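Thiamine-biosynthesis protein ThiS (Geobacter metallireducens GS-15, PDB 3CWI) probably acts as the small ubiquitin-like sulfur carrier of thiamine biosynthesis, delivering sulfur for assembly of the thiazole ring. Local coordinates at residues M1-V12 / T52-Y64. Sequence-based numbering, arbitrary orientation.
Sequences MNLTVNGKPSTV and TTVKDGDAVEFLY
Thr4 and Val5 pair in parallel with Ala59 and Val60, joining strand 2-5 to strand 59-63 at the centre of the mixed sheet. Four backbone hydrogen bonds follow: Gly57 N to Asn2 O, Thr4 N to Asp58 O at 3.0 Å, Val60 N to Thr4 O at 2.8 Å, and Asn6 N to Val60 O.

Side chains extend the pairing at both ends. Asp56 OD1 accepts a hydrogen bond from Asn2 N at 2.7 Å on its anti side, somewhat out of the carboxylate plane. With CG anti to the backbone N (chi1 -180°), the carboxylate swings back to the Asn2 strand. At the other end Asn6, in the type I' turn to strand 8-11, uses its amide OD1 as a backbone carbonyl would be used. Phe62 N donates to Asn6 OD1 at 2.8 Å, in the carbonyl plane, with an N-H...O angle of 175°. Asn6 ND2 then lies at the edge of the Phe62 ring, amide and ring planes 80° apart.

One face is apolar. Val5 CG2 packs on Val60 CG2 at 3.6 Å, and Val5 CG1 touches Phe62 CE2 at 3.7 Å. Leu3 CD1 meets Val54 CG1 at 3.9 Å. Val54 and Phe62 also touch helix 20-26. On the other face, water 1 links Thr4 OG1 to Gly57 O, the latter bond weak.

An N-terminal hairpin beside a parallel last strand, packed against a helix, is characteristic of the ubiquitin-like beta-grasp fold of ThiS.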
loop_
_atom_site.group_PDB
_atom_site.type_symbol
_atom_site.label_atom_id
_atom_site.label_comp_id
_atom_site.label_asym_id
_atom_site.label_seq_id
_atom_site.Cartn_x
_atom_site.Cartn_y
_atom_site.Cartn_z
HETATM N N MSE A 1 -0.005 14.438 -3.662
HETATM C CA MSE A 1 -0.341 14.058 -2.257
HETATM C C MSE A 1 0.886 13.458 -1.576
HETATM O O MSE A 1 1.740 12.867 -2.234
HETATM C CB MSE A 1 -1.487 13.037 -2.245
HETATM C CG MSE A 1 -1.152 11.717 -2.923
HETATM SE SE MSE A 1 -2.506 10.346 -2.650
HETATM C CE MSE A 1 -1.864 9.608 -0.986
ATOM N N ASN A 2 0.967 13.616 -0.259
ATOM C CA ASN A 2 2.089 13.091 0.502
ATOM C C ASN A 2 1.685 11.899 1.338
ATOM O O ASN A 2 0.608 11.887 1.931
ATOM C CB ASN A 2 2.668 14.155 1.439
ATOM C CG ASN A 2 3.660 15.070 0.749
ATOM O OD1 ASN A 2 4.291 15.905 1.394
ATOM N ND2 ASN A 2 3.805 14.918 -0.562
ATOM N N LEU A 3 2.535 10.883 1.372
ATOM C CA LEU A 3 2.245 9.715 2.190
ATOM C C LEU A 3 3.552 9.110 2.645
ATOM O O LEU A 3 4.624 9.487 2.173
ATOM C CB LEU A 3 1.430 8.674 1.416
ATOM C CG LEU A 3 2.062 7.980 0.212
ATOM C CD1 LEU A 3 1.240 6.750 -0.158
ATOM C CD2 LEU A 3 2.143 8.946 -0.953
ATOM N N THR A 4 3.459 8.192 3.592
ATOM C CA THR A 4 4.634 7.520 4.112
ATOM C C THR A 4 4.579 6.096 3.567
ATOM O O THR A 4 3.542 5.440 3.649
ATOM C CB THR A 4 4.604 7.492 5.652
ATOM O OG1 THR A 4 4.449 8.832 6.148
ATOM C CG2 THR A 4 5.888 6.908 6.197
ATOM N N VAL A 5 5.679 5.638 2.982
ATOM C CA VAL A 5 5.742 4.289 2.434
ATOM C C VAL A 5 6.926 3.584 3.081
ATOM O O VAL A 5 8.071 4.014 2.933
ATOM C CB VAL A 5 5.923 4.311 0.889
ATOM C CG1 VAL A 5 6.068 2.892 0.358
ATOM C CG2 VAL A 5 4.716 4.989 0.237
ATOM N N ASN A 6 6.638 2.509 3.808
ATOM C CA ASN A 6 7.664 1.747 4.524
ATOM C C ASN A 6 8.472 2.676 5.423
ATOM O O ASN A 6 9.706 2.592 5.493
ATOM C CB ASN A 6 8.595 1.027 3.551
ATOM C CG ASN A 6 7.872 -0.028 2.742
ATOM O OD1 ASN A 6 6.994 -0.721 3.259
ATOM N ND2 ASN A 6 8.252 -0.172 1.477
ATOM N N GLY A 7 7.755 3.577 6.090
ATOM C CA GLY A 7 8.375 4.514 7.013
ATOM C C GLY A 7 9.044 5.733 6.416
ATOM O O GLY A 7 9.471 6.620 7.153
ATOM N N LYS A 8 9.130 5.803 5.095
ATOM C CA LYS A 8 9.793 6.938 4.467
ATOM C C LYS A 8 8.883 7.830 3.636
ATOM O O LYS A 8 7.884 7.371 3.074
ATOM C CB LYS A 8 10.957 6.433 3.620
ATOM C CG LYS A 8 12.018 5.705 4.445
ATOM C CD LYS A 8 12.713 6.657 5.420
ATOM C CE LYS A 8 13.904 5.994 6.104
ATOM N NZ LYS A 8 13.514 4.884 7.017
ATOM N N PRO A 9 9.221 9.128 3.553
ATOM C CA PRO A 9 8.438 10.101 2.795
ATOM C C PRO A 9 8.276 9.702 1.341
ATOM O O PRO A 9 9.203 9.198 0.702
ATOM C CB PRO A 9 9.240 11.389 2.947
ATOM C CG PRO A 9 9.878 11.218 4.293
ATOM C CD PRO A 9 10.346 9.791 4.233
ATOM N N SER A 10 7.081 9.937 0.819
ATOM C CA SER A 10 6.786 9.601 -0.564
ATOM C C SER A 10 5.807 10.640 -1.093
ATOM O O SER A 10 5.098 11.291 -0.326
ATOM C CB SER A 10 6.194 8.188 -0.628
ATOM O OG SER A 10 5.635 7.904 -1.899
ATOM N N THR A 11 5.784 10.809 -2.408
ATOM C CA THR A 11 4.896 11.776 -3.022
ATOM C C THR A 11 4.259 11.190 -4.271
ATOM O O THR A 11 4.858 10.368 -4.976
ATOM C CB THR A 11 5.668 13.060 -3.408
ATOM O OG1 THR A 11 6.243 13.642 -2.232
ATOM C CG2 THR A 11 4.749 14.070 -4.064
ATOM N N VAL A 12 3.029 11.606 -4.528
ATOM C CA VAL A 12 2.303 11.163 -5.703
ATOM C C VAL A 12 1.706 12.418 -6.308
ATOM O O VAL A 12 0.760 12.992 -5.763
ATOM C CB VAL A 12 1.163 10.183 -5.343
ATOM C CG1 VAL A 12 0.462 9.722 -6.613
ATOM C CG2 VAL A 12 1.719 8.986 -4.588
ATOM N N THR A 52 -10.351 0.055 -0.646
ATOM C CA THR A 52 -9.534 0.736 0.343
ATOM C C THR A 52 -8.768 1.877 -0.312
ATOM O O THR A 52 -8.078 1.689 -1.318
ATOM C CB THR A 52 -8.562 -0.256 1.003
ATOM O OG1 THR A 52 -9.307 -1.365 1.521
ATOM C CG2 THR A 52 -7.806 0.407 2.143
ATOM N N THR A 53 -8.880 3.064 0.268
ATOM C CA THR A 53 -8.223 4.228 -0.301
ATOM C C THR A 53 -7.134 4.835 0.576
ATOM O O THR A 53 -7.266 4.917 1.796
ATOM C CB THR A 53 -9.261 5.316 -0.617
ATOM O OG1 THR A 53 -10.407 4.707 -1.231
ATOM C CG2 THR A 53 -8.677 6.338 -1.572
ATOM N N VAL A 54 -6.059 5.260 -0.075
ATOM C CA VAL A 54 -4.932 5.885 0.596
ATOM C C VAL A 54 -4.990 7.367 0.283
ATOM O O VAL A 54 -5.059 7.755 -0.881
ATOM C CB VAL A 54 -3.597 5.306 0.090
ATOM C CG1 VAL A 54 -2.443 5.914 0.870
ATOM C CG2 VAL A 54 -3.605 3.786 0.233
ATOM N N LYS A 55 -4.976 8.200 1.321
ATOM C CA LYS A 55 -5.047 9.645 1.123
ATOM C C LYS A 55 -3.812 10.354 1.670
ATOM O O LYS A 55 -2.940 9.727 2.269
ATOM C CB LYS A 55 -6.307 10.191 1.801
ATOM C CG LYS A 55 -7.588 9.495 1.346
ATOM C CD LYS A 55 -8.815 10.025 2.079
ATOM C CE LYS A 55 -10.081 9.297 1.634
ATOM N NZ LYS A 55 -11.288 9.817 2.324
ATOM N N ASP A 56 -3.737 11.663 1.443
ATOM C CA ASP A 56 -2.604 12.451 1.926
ATOM C C ASP A 56 -2.391 12.197 3.417
ATOM O O ASP A 56 -3.337 12.226 4.205
ATOM C CB ASP A 56 -2.861 13.946 1.697
ATOM C CG ASP A 56 -1.713 14.818 2.177
ATOM O OD1 ASP A 56 -0.702 14.940 1.453
ATOM O OD2 ASP A 56 -1.815 15.374 3.292
ATOM N N GLY A 57 -1.149 11.932 3.802
ATOM C CA GLY A 57 -0.848 11.695 5.199
ATOM C C GLY A 57 -0.947 10.258 5.689
ATOM O O GLY A 57 -0.545 9.979 6.810
ATOM N N ASP A 58 -1.472 9.346 4.871
ATOM C CA ASP A 58 -1.596 7.948 5.290
ATOM C C ASP A 58 -0.235 7.240 5.278
ATOM O O ASP A 58 0.686 7.665 4.580
ATOM C CB ASP A 58 -2.574 7.196 4.381
ATOM C CG ASP A 58 -4.032 7.507 4.690
ATOM O OD1 ASP A 58 -4.315 8.052 5.781
ATOM O OD2 ASP A 58 -4.910 7.182 3.849
ATOM N N ALA A 59 -0.119 6.165 6.055
ATOM C CA ALA A 59 1.126 5.397 6.137
ATOM C C ALA A 59 0.897 3.983 5.620
ATOM O O ALA A 59 0.107 3.231 6.184
ATOM C CB ALA A 59 1.614 5.344 7.572
ATOM N N VAL A 60 1.586 3.622 4.549
ATOM C CA VAL A 60 1.435 2.294 3.990
ATOM C C VAL A 60 2.722 1.501 4.138
ATOM O O VAL A 60 3.826 2.050 4.047
ATOM C CB VAL A 60 1.024 2.368 2.502
ATOM C CG1 VAL A 60 -0.288 3.127 2.374
ATOM C CG2 VAL A 60 2.104 3.069 1.688
ATOM N N GLU A 61 2.578 0.205 4.383
ATOM C CA GLU A 61 3.740 -0.665 4.543
ATOM C C GLU A 61 3.575 -1.917 3.690
ATOM O O GLU A 61 2.491 -2.488 3.606
ATOM C CB GLU A 61 3.882 -1.077 6.005
ATOM C CG GLU A 61 4.021 0.070 6.977
ATOM C CD GLU A 61 3.867 -0.393 8.414
ATOM O OE1 GLU A 61 2.727 -0.714 8.821
ATOM O OE2 GLU A 61 4.883 -0.449 9.131
ATOM N N PHE A 62 4.662 -2.330 3.057
ATOM C CA PHE A 62 4.651 -3.521 2.230
ATOM C C PHE A 62 5.532 -4.561 2.905
ATOM O O PHE A 62 6.731 -4.349 3.085
ATOM C CB PHE A 62 5.164 -3.195 0.827
ATOM C CG PHE A 62 4.332 -2.170 0.111
ATOM C CD1 PHE A 62 2.983 -2.396 -0.121
ATOM C CD2 PHE A 62 4.886 -0.965 -0.303
ATOM C CE1 PHE A 62 2.194 -1.439 -0.750
ATOM C CE2 PHE A 62 4.104 0.002 -0.934
ATOM C CZ PHE A 62 2.766 -0.238 -1.154
ATOM N N LEU A 63 4.921 -5.674 3.300
ATOM C CA LEU A 63 5.647 -6.735 3.986
ATOM C C LEU A 63 5.497 -8.078 3.266
ATOM O O LEU A 63 4.482 -8.337 2.613
ATOM C CB LEU A 63 5.136 -6.871 5.425
ATOM C CG LEU A 63 4.845 -5.597 6.237
ATOM C CD1 LEU A 63 4.334 -5.993 7.613
ATOM C CD2 LEU A 63 6.090 -4.739 6.354
ATOM N N TYR A 64 6.515 -8.927 3.391
ATOM C CA TYR A 64 6.489 -10.241 2.760
ATOM C C TYR A 64 6.762 -11.320 3.795
ATOM O O TYR A 64 7.825 -11.339 4.411
ATOM C CB TYR A 64 7.546 -10.347 1.659
ATOM C CG TYR A 64 7.420 -9.323 0.558
ATOM C CD1 TYR A 64 7.990 -8.055 0.686
ATOM C CD2 TYR A 64 6.742 -9.627 -0.619
ATOM C CE1 TYR A 64 7.890 -7.114 -0.342
ATOM C CE2 TYR A 64 6.637 -8.701 -1.646
ATOM C CZ TYR A 64 7.212 -7.448 -1.501
ATOM O OH TYR A 64 7.103 -6.535 -2.523
HETATM O O HOH W 1 2.183 10.215 6.535
HETATM O O HOH W 2 4.788 3.719 6.194
#